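Local coordinates for protein ditrans,polycis-undecaprenyl-diphosphate synthase ((2E,6E)-farnesyl-diphosphate specific) (Acinetobacter baumannii, PDB 6ACS) that probably condenses isopentenyl diphosphate units sequentially onto farnesyl diphosphate to make undecaprenyl diphosphate, the lipid carrier precursor for bacterial cell-wall polysaccharides, at residues E6-P10 against L225-S229; F169-S174 against L198-A202; K93-L99 against Q122-H126. All blocks are in the same frame, centred on the assembly; numbering follows the deposited sequence. Where two conformers were deposited one is given.

Contact 1. Residues E6-P10 against L225-S229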
loop_
_atom_site.group_PDB
_atom_site.type_symbol
_atom_site.label_atom_id
_atom_site.label_comp_id
_atom_site.label_asym_id
_atom_site.label_seq_id
_atom_site.Cartn_x
_atom_site.Cartn_y
_atom_site.Cartn_z
ATOM N N GLU B 6 23.750 2.285 13.656
ATOM C CA GLU B 6 23.409 3.596 14.205
ATOM C C GLU B 6 21.888 3.806 14.256
ATOM O O GLU B 6 21.121 2.854 14.098
ATOM C CB GLU B 6 24.068 4.708 13.387
ATOM C CG GLU B 6 23.617 4.751 11.942
ATOM C CD GLU B 6 23.854 6.103 11.310
ATOM O OE1 GLU B 6 24.913 6.709 11.581
ATOM O OE2 GLU B 6 22.973 6.565 10.551
ATOM N N TYR B 7 21.456 5.043 14.506
ATOM C CA TYR B 7 20.058 5.325 14.808
ATOM C C TYR B 7 19.377 5.895 13.569
ATOM O O TYR B 7 19.856 6.873 12.987
ATOM C CB TYR B 7 19.906 6.289 15.977
ATOM C CG TYR B 7 18.603 6.049 16.699
ATOM C CD1 TYR B 7 17.399 6.594 16.249
ATOM C CD2 TYR B 7 18.575 5.213 17.808
ATOM C CE1 TYR B 7 16.201 6.315 16.915
ATOM C CE2 TYR B 7 17.403 4.938 18.476
ATOM C CZ TYR B 7 16.220 5.490 18.030
ATOM O OH TYR B 7 15.068 5.210 18.729
ATOM N N HIS B 8 18.243 5.316 13.197
ATOM C CA HIS B 8 17.559 5.663 11.954
ATOM C C HIS B 8 16.232 6.316 12.287
ATOM O O HIS B 8 15.390 5.710 12.949
ATOM C CB HIS B 8 17.316 4.416 11.108
ATOM C CG HIS B 8 18.560 3.637 10.832
ATOM N ND1 HIS B 8 19.585 4.132 10.056
ATOM C CD2 HIS B 8 18.961 2.416 11.257
ATOM C CE1 HIS B 8 20.560 3.240 10.001
ATOM N NE2 HIS B 8 20.207 2.191 10.721
ATOM N N LEU B 9 16.092 7.576 11.909
ATOM C CA LEU B 9 14.875 8.357 12.083
ATOM C C LEU B 9 14.070 8.368 10.793
ATOM O O LEU B 9 14.649 8.459 9.705
ATOM C CB LEU B 9 15.198 9.789 12.490
ATOM C CG LEU B 9 15.564 9.941 13.968
ATOM C CD1 LEU B 9 16.296 11.244 14.195
ATOM C CD2 LEU B 9 14.280 9.888 14.798
ATOM N N PRO B 10 12.748 8.269 10.852
ATOM C CA PRO B 10 11.957 8.368 9.617
ATOM C C PRO B 10 11.945 9.795 9.089
ATOM O O PRO B 10 11.968 10.764 9.857
ATOM C CB PRO B 10 10.551 7.929 10.050
ATOM C CG PRO B 10 10.488 8.275 11.508
ATOM C CD PRO B 10 11.913 8.116 12.053
ATOM N N LEU B 225 9.102 4.862 17.250
ATOM C CA LEU B 225 10.293 5.312 16.526
ATOM C C LEU B 225 11.486 4.412 16.824
ATOM O O LEU B 225 12.299 4.123 15.934
ATOM C CB LEU B 225 10.605 6.768 16.870
ATOM C CG LEU B 225 9.572 7.799 16.420
ATOM C CD1 LEU B 225 9.950 9.205 16.888
ATOM C CD2 LEU B 225 9.506 7.794 14.926
ATOM N N ASN B 226 11.609 3.948 18.071
ATOM C CA ASN B 226 12.703 3.040 18.414
ATOM C C ASN B 226 12.552 1.696 17.689
ATOM O O ASN B 226 13.536 1.121 17.183
ATOM C CB ASN B 226 12.735 2.842 19.929
ATOM C CG ASN B 226 14.033 2.245 20.404
ATOM O OD1 ASN B 226 15.083 2.875 20.303
ATOM N ND2 ASN B 226 13.977 1.024 20.913
ATOM N N VAL B 227 11.323 1.193 17.615
ATOM C CA VAL B 227 11.059 -0.037 16.867
ATOM C C VAL B 227 11.420 0.158 15.398
ATOM O O VAL B 227 12.057 -0.704 14.778
ATOM C CB VAL B 227 9.591 -0.465 17.044
ATOM C CG1 VAL B 227 9.241 -1.628 16.096
ATOM C CG2 VAL B 227 9.341 -0.887 18.497
ATOM N N PHE B 228 11.008 1.290 14.826
ATOM C CA PHE B 228 11.349 1.615 13.445
ATOM C C PHE B 228 12.853 1.579 13.219
ATOM O O PHE B 228 13.335 1.028 12.221
ATOM C CB PHE B 228 10.812 3.001 13.088
ATOM C CG PHE B 228 11.319 3.517 11.772
ATOM C CD1 PHE B 228 10.710 3.131 10.589
ATOM C CD2 PHE B 228 12.422 4.370 11.715
ATOM C CE1 PHE B 228 11.178 3.604 9.366
ATOM C CE2 PHE B 228 12.905 4.834 10.499
ATOM C CZ PHE B 228 12.270 4.447 9.312
ATOM N N SER B 229 13.616 2.180 14.131
ATOM C CA SER B 229 15.066 2.177 13.943
ATOM C C SER B 229 15.618 0.755 13.926
ATOM O O SER B 229 16.447 0.407 13.065
ATOM C CB SER B 229 15.745 3.002 15.037
ATOM O OG SER B 229 17.149 3.020 14.833
HETATM O O HOH W 1 13.367 6.380 14.652
#

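Contact 2. Residues F169-S174 against L198-A202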
loop_
_atom_site.group_PDB
_atom_site.type_symbol
_atom_site.label_atom_id
_atom_site.label_comp_id
_atom_site.label_asym_id
_atom_site.label_seq_id
_atom_site.Cartn_x
_atom_site.Cartn_y
_atom_site.Cartn_z
ATOM N N PHE B 169 3.165 9.444 -13.725
ATOM C CA PHE B 169 1.967 9.375 -12.895
ATOM C C PHE B 169 2.225 9.900 -11.494
ATOM O O PHE B 169 1.370 10.576 -10.913
ATOM C CB PHE B 169 1.473 7.926 -12.836
ATOM C CG PHE B 169 0.171 7.761 -12.101
ATOM C CD1 PHE B 169 -1.035 8.046 -12.724
ATOM C CD2 PHE B 169 0.161 7.316 -10.786
ATOM C CE1 PHE B 169 -2.238 7.884 -12.036
ATOM C CE2 PHE B 169 -1.016 7.154 -10.101
ATOM C CZ PHE B 169 -2.226 7.430 -10.728
ATOM N N ALA B 170 3.421 9.642 -10.957
ATOM C CA ALA B 170 3.714 10.002 -9.577
ATOM C C ALA B 170 3.541 11.495 -9.311
ATOM O O ALA B 170 3.233 11.892 -8.173
ATOM C CB ALA B 170 5.141 9.547 -9.234
ATOM N N LYS B 171 3.721 12.337 -10.339
ATOM C CA LYS B 171 3.659 13.781 -10.144
ATOM C C LYS B 171 2.241 14.287 -9.919
ATOM O O LYS B 171 2.069 15.468 -9.611
ATOM C CB LYS B 171 4.295 14.516 -11.326
ATOM C CG LYS B 171 5.776 14.197 -11.530
ATOM C CD LYS B 171 6.579 14.628 -10.308
ATOM C CE LYS B 171 8.073 14.530 -10.547
ATOM N NZ LYS B 171 8.838 14.631 -9.277
ATOM N N TYR B 172 1.238 13.429 -10.055
ATOM C CA TYR B 172 -0.155 13.808 -9.867
ATOM C C TYR B 172 -0.754 13.273 -8.571
ATOM O O TYR B 172 -1.898 13.614 -8.239
ATOM C CB TYR B 172 -0.983 13.299 -11.048
ATOM C CG TYR B 172 -0.614 13.958 -12.358
ATOM C CD1 TYR B 172 0.418 13.461 -13.148
ATOM C CD2 TYR B 172 -1.314 15.074 -12.811
ATOM C CE1 TYR B 172 0.751 14.058 -14.371
ATOM C CE2 TYR B 172 -0.992 15.676 -14.032
ATOM C CZ TYR B 172 0.036 15.157 -14.805
ATOM O OH TYR B 172 0.373 15.741 -16.015
ATOM N N VAL B 173 -0.018 12.469 -7.840
ATOM C CA VAL B 173 -0.447 11.864 -6.578
ATOM C C VAL B 173 -0.137 12.832 -5.448
ATOM O O VAL B 173 0.882 13.527 -5.486
ATOM C CB VAL B 173 0.278 10.524 -6.353
ATOM C CG1 VAL B 173 -0.228 9.848 -5.034
ATOM C CG2 VAL B 173 0.068 9.590 -7.562
ATOM N N SER B 174 -0.995 12.873 -4.421
ATOM C CA SER B 174 -0.771 13.824 -3.329
ATOM C C SER B 174 0.585 13.600 -2.653
ATOM O O SER B 174 1.101 12.475 -2.584
ATOM C CB SER B 174 -1.888 13.720 -2.275
ATOM O OG SER B 174 -3.167 13.760 -2.864
ATOM N N LEU B 198 -1.892 4.665 0.088
ATOM C CA LEU B 198 -1.473 3.429 -0.583
ATOM C C LEU B 198 -0.234 3.635 -1.455
ATOM O O LEU B 198 0.750 2.886 -1.356
ATOM C CB LEU B 198 -2.626 2.905 -1.440
ATOM C CG LEU B 198 -3.933 2.701 -0.681
ATOM C CD1 LEU B 198 -5.040 2.312 -1.674
ATOM C CD2 LEU B 198 -3.799 1.656 0.442
ATOM N N TRP B 199 -0.268 4.638 -2.331
ATOM C CA TRP B 199 0.892 4.909 -3.177
ATOM C C TRP B 199 2.092 5.332 -2.337
ATOM O O TRP B 199 3.209 4.830 -2.525
ATOM C CB TRP B 199 0.526 5.986 -4.206
ATOM C CG TRP B 199 1.627 6.371 -5.164
ATOM C CD1 TRP B 199 2.635 7.283 -4.944
ATOM C CD2 TRP B 199 1.816 5.879 -6.494
ATOM N NE1 TRP B 199 3.449 7.369 -6.060
ATOM C CE2 TRP B 199 2.954 6.525 -7.027
ATOM C CE3 TRP B 199 1.124 4.957 -7.295
ATOM C CZ2 TRP B 199 3.416 6.273 -8.313
ATOM C CZ3 TRP B 199 1.590 4.723 -8.570
ATOM C CH2 TRP B 199 2.718 5.361 -9.061
ATOM N N GLN B 200 1.869 6.259 -1.396
ATOM C CA GLN B 200 2.959 6.918 -0.689
ATOM C C GLN B 200 3.592 6.022 0.365
ATOM O O GLN B 200 4.736 6.268 0.766
ATOM C CB GLN B 200 2.445 8.197 -0.022
ATOM C CG GLN B 200 1.816 9.222 -1.006
ATOM C CD GLN B 200 0.308 9.059 -1.229
ATOM O OE1 GLN B 200 -0.257 7.979 -1.071
ATOM N NE2 GLN B 200 -0.340 10.148 -1.609
ATOM N N ALA B 201 2.890 4.987 0.799
ATOM C CA ALA B 201 3.399 4.096 1.837
ATOM C C ALA B 201 3.818 2.746 1.272
ATOM O O ALA B 201 3.914 1.763 2.023
ATOM C CB ALA B 201 2.350 3.928 2.938
ATOM N N ALA B 202 4.131 2.696 -0.027
ATOM C CA ALA B 202 4.445 1.424 -0.673
ATOM C C ALA B 202 5.588 0.699 0.006
ATOM O O ALA B 202 5.627 -0.540 -0.015
ATOM C CB ALA B 202 4.822 1.636 -2.134
HETATM O O HOH W 2 4.135 10.397 -6.025
#

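Contact 3. Residues K93-L99 against Q122-H126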
loop_
_atom_site.group_PDB
_atom_site.type_symbol
_atom_site.label_atom_id
_atom_site.label_comp_id
_atom_site.label_asym_id
_atom_site.label_seq_id
_atom_site.Cartn_x
_atom_site.Cartn_y
_atom_site.Cartn_z
ATOM N N LYS B 93 3.105 28.453 13.507
ATOM C CA LYS B 93 4.061 29.552 13.433
ATOM C C LYS B 93 5.183 29.374 14.451
ATOM O O LYS B 93 6.364 29.543 14.129
ATOM C CB LYS B 93 3.326 30.875 13.637
ATOM C CG LYS B 93 2.360 31.191 12.498
ATOM C CD LYS B 93 1.702 32.552 12.662
ATOM C CE LYS B 93 1.028 33.001 11.370
ATOM N NZ LYS B 93 0.179 34.211 11.571
ATOM N N LYS B 94 4.828 29.015 15.688
ATOM C CA LYS B 94 5.826 28.862 16.745
ATOM C C LYS B 94 6.886 27.823 16.392
ATOM O O LYS B 94 8.076 28.023 16.664
ATOM C CB LYS B 94 5.152 28.480 18.061
ATOM C CG LYS B 94 6.143 28.226 19.193
ATOM C CD LYS B 94 5.457 27.791 20.482
ATOM C CE LYS B 94 6.479 27.497 21.575
ATOM N NZ LYS B 94 5.840 27.089 22.858
ATOM N N PHE B 95 6.480 26.694 15.804
ATOM C CA PHE B 95 7.423 25.613 15.541
ATOM C C PHE B 95 7.916 25.574 14.095
ATOM O O PHE B 95 8.633 24.638 13.729
ATOM C CB PHE B 95 6.800 24.267 15.918
ATOM C CG PHE B 95 6.605 24.084 17.399
ATOM C CD1 PHE B 95 7.650 23.653 18.201
ATOM C CD2 PHE B 95 5.375 24.343 17.987
ATOM C CE1 PHE B 95 7.474 23.487 19.565
ATOM C CE2 PHE B 95 5.191 24.176 19.350
ATOM C CZ PHE B 95 6.243 23.747 20.139
ATOM N N ASN B 96 7.579 26.579 13.284
ATOM C CA ASN B 96 8.024 26.663 11.889
ATOM C C ASN B 96 7.554 25.440 11.093
ATOM O O ASN B 96 8.321 24.821 10.344
ATOM C CB ASN B 96 9.543 26.836 11.802
ATOM C CG ASN B 96 9.995 27.374 10.452
ATOM O OD1 ASN B 96 10.947 26.869 9.856
ATOM N ND2 ASN B 96 9.310 28.401 9.965
ATOM N N ILE B 97 6.270 25.112 11.254
ATOM C CA ILE B 97 5.618 23.981 10.594
ATOM C C ILE B 97 4.682 24.518 9.523
ATOM O O ILE B 97 3.934 25.468 9.771
ATOM C CB ILE B 97 4.801 23.133 11.580
ATOM C CG1 ILE B 97 5.689 22.561 12.674
ATOM C CG2 ILE B 97 4.072 21.983 10.836
ATOM C CD1 ILE B 97 4.886 22.020 13.817
ATOM N N ALA B 98 4.728 23.918 8.339
ATOM C CA ALA B 98 3.803 24.242 7.258
ATOM C C ALA B 98 2.610 23.300 7.329
ATOM O O ALA B 98 2.783 22.082 7.429
ATOM C CB ALA B 98 4.494 24.117 5.899
ATOM N N LEU B 99 1.407 23.860 7.248
ATOM C CA LEU B 99 0.186 23.068 7.260
ATOM C C LEU B 99 -0.275 22.777 5.837
ATOM O O LEU B 99 -0.261 23.661 4.972
ATOM C CB LEU B 99 -0.912 23.812 8.021
ATOM C CG LEU B 99 -2.162 23.052 8.448
ATOM C CD1 LEU B 99 -1.795 21.766 9.169
ATOM C CD2 LEU B 99 -3.001 23.948 9.339
ATOM N N GLN B 122 -0.805 30.858 5.098
ATOM C CA GLN B 122 -0.221 31.495 6.270
ATOM C C GLN B 122 0.997 30.738 6.770
ATOM O O GLN B 122 1.878 31.340 7.389
ATOM C CB GLN B 122 -1.255 31.593 7.395
ATOM C CG GLN B 122 -2.320 32.660 7.219
ATOM C CD GLN B 122 -3.086 32.904 8.504
ATOM O OE1 GLN B 122 -2.491 33.143 9.555
ATOM N NE2 GLN B 122 -4.410 32.845 8.427
ATOM N N THR B 123 1.061 29.424 6.533
ATOM C CA THR B 123 2.173 28.622 7.033
ATOM C C THR B 123 3.155 28.181 5.947
ATOM O O THR B 123 4.113 27.464 6.253
ATOM C CB THR B 123 1.635 27.393 7.772
ATOM O OG1 THR B 123 0.873 26.593 6.861
ATOM C CG2 THR B 123 0.734 27.824 8.939
ATOM N N ALA B 124 2.973 28.617 4.698
ATOM C CA ALA B 124 3.769 28.078 3.596
ATOM C C ALA B 124 5.253 28.396 3.753
ATOM O O ALA B 124 6.109 27.593 3.358
ATOM C CB ALA B 124 3.246 28.615 2.263
ATOM N N HIS B 125 5.583 29.573 4.295
ATOM C CA HIS B 125 6.988 29.954 4.420
ATOM C C HIS B 125 7.712 29.158 5.498
ATOM O O HIS B 125 8.948 29.146 5.516
ATOM C CB HIS B 125 7.114 31.454 4.699
ATOM C CG HIS B 125 6.929 32.306 3.481
ATOM N ND1 HIS B 125 5.689 32.577 2.942
ATOM C CD2 HIS B 125 7.828 32.934 2.689
ATOM C CE1 HIS B 125 5.833 33.340 1.873
ATOM N NE2 HIS B 125 7.121 33.570 1.696
ATOM N N HIS B 126 6.975 28.495 6.385
ATOM C CA HIS B 126 7.588 27.620 7.375
ATOM C C HIS B 126 8.212 26.407 6.694
ATOM O O HIS B 126 7.573 25.732 5.879
ATOM C CB HIS B 126 6.556 27.189 8.415
ATOM C CG HIS B 126 5.810 28.329 9.035
ATOM N ND1 HIS B 126 4.552 28.186 9.579
ATOM C CD2 HIS B 126 6.148 29.630 9.204
ATOM C CE1 HIS B 126 4.145 29.352 10.051
ATOM N NE2 HIS B 126 5.095 30.244 9.838
HETATM O O HOH W 3 10.568 29.835 8.430
#

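Contact 1. Residues E6-P10 against L225-S229
Two direct hydrogen bonds and one bridging water fasten the extended N-terminal segment 6-10 across the helical turn 225-229. The backbone donor His8 N gives its hydrogen to Ser229 OG at 3.0 Å, with an N-H...O angle of 172°, so the amide is nearly perfectly directed. This fits the closest backbone approach, 4.7 Å between the CA atoms of His8 and Ser229. Further out, the CA-to-CB bond of Tyr7 points sideways, but Tyr7 OH donates to Asn226 OD1 at 2.8 Å, an acceptor lying near the ring plane. Water 1 donates to both His8 O (2.7 Å) and Leu225 O (2.8 Å). Leu225 O also accepts the regular helical bond from Ser229 N at 3.0 Å, so this carbonyl serves two donors.

Beside these bonds Ser229 CB makes a CH-pi contact over the Tyr7 ring, 4.0 Å from its centroid and 17° off the normal. An apolar patch closes the Pro10 end: Pro10 CB sits likewise over the Phe228 ring, 4.2 Å from the centroid, while Pro10 CG meets Leu225 CD2 at 3.6 Å.

The segment leads into strand 12-17, and the helical turn belongs to helix 218-235. Leu225 and Phe228 continue inward onto Leu183 of strand 183-186; Phe228 also touches Glu205, a predicted magnesium ligand on strand 205-208, and Leu225 reaches His48 of helix 42-52.

Contact 2. Residues F169-S174 against L198-A202
The indole of Trp199 forms the apolar centre, meeting three side chains of the segment that runs out of helix 166-170. Val173 CG2 stands 4.1 Å from the centroid of the five-membered ring and only 3° off its normal, an almost ideal CH-pi geometry. Phe169 CD2 approaches Trp199 CH2 at 3.7 Å; the Phe169 ring and the six-membered ring lie obliquely, with centroids 5.3 Å apart and planes at 57°. Ala170 CB completes the set, 3.8 Å from Trp199 CZ2. A type I turn, Ala170 to Val173, brings its two end residues and the preceding Phe169 onto this indole.

At the margin, water 2 donates to Ala170 O at 2.8 Å and accepts a weak bond from Trp199 NE1 at 3.1 Å. The one direct hydrogen bond between the segments is Gln200 NE2 to Ser174 O, 2.9 Å at 160°. Asp142 accepts from Gln200 NE2 as well and is hydrogen-bonded to Ser174 OG, tying both segments to helix 139-155.

Phe169 also packs on Ala147 and Trp199 on Met140, both of the second subunit. The chemistry therefore implies an apolar, indole-centred contact continued across the dimer interface, bordered by an amide whose two NE2 bonds fix its orientation.

Contact 3. Residues K93-L99 against Q122-H126
Two hydrogen bonds between side chain and backbone join the segments. His126 ND1 donates to Ile97 O at 2.8 Å, and Leu99 N donates to Thr123 OG1 at 2.8 Å (167°); that hydroxyl is also bonded to Ala119 O, one turn back in helix 110-123. A weaker CA-H...O contact joins Ala98 CA to Thr123 O at 3.4 Å.

Van der Waals contact centres on the His126 ring, whose CE1 is 3.4 Å from Lys93 CA and 3.5 Å from Lys93 CG. Asn96 ND2 lies 3.2 Å from His126 CA but is hydrogen-bonded to water 3, and Asn96 OD1 accepts from Glu127 N.

A helix cap and a turn reverse the chain: Asn96, at positive phi (59°), closes helix 71-95 in a Schellman motif, and a type I turn from Thr123 to His126 is held by His126 N to Thr123 O at 3.0 Å.

Together these join the first strand of a beta-alpha-beta unit, 97-102, to the C-terminal end of its crossover helix, just before the adjacent parallel strand 129-134.

How the contacts relate
The three contacts lie around the parallel sheet, their centres 24 to 26 Å apart, and none touches another. Contacts 2 and 3 are nested in series within the long loop closed by contact 1, which joins the N-terminal segment to helix 218-235, more than 200 residues on. Contact 3 is local to one crossover unit at the outermost strand 97-102; it and contact 1 both touch helix 42-52, while contact 2 alone touches the second subunit. Contact 2 has no exposed touching residue, against four of nine in contact 1 and two of eight in contact 3. The indole dominates contact 2, two side-chain-to-backbone bonds contact 3, and contact 1 mixes hydrogen bonds, a water bridge and CH-pi.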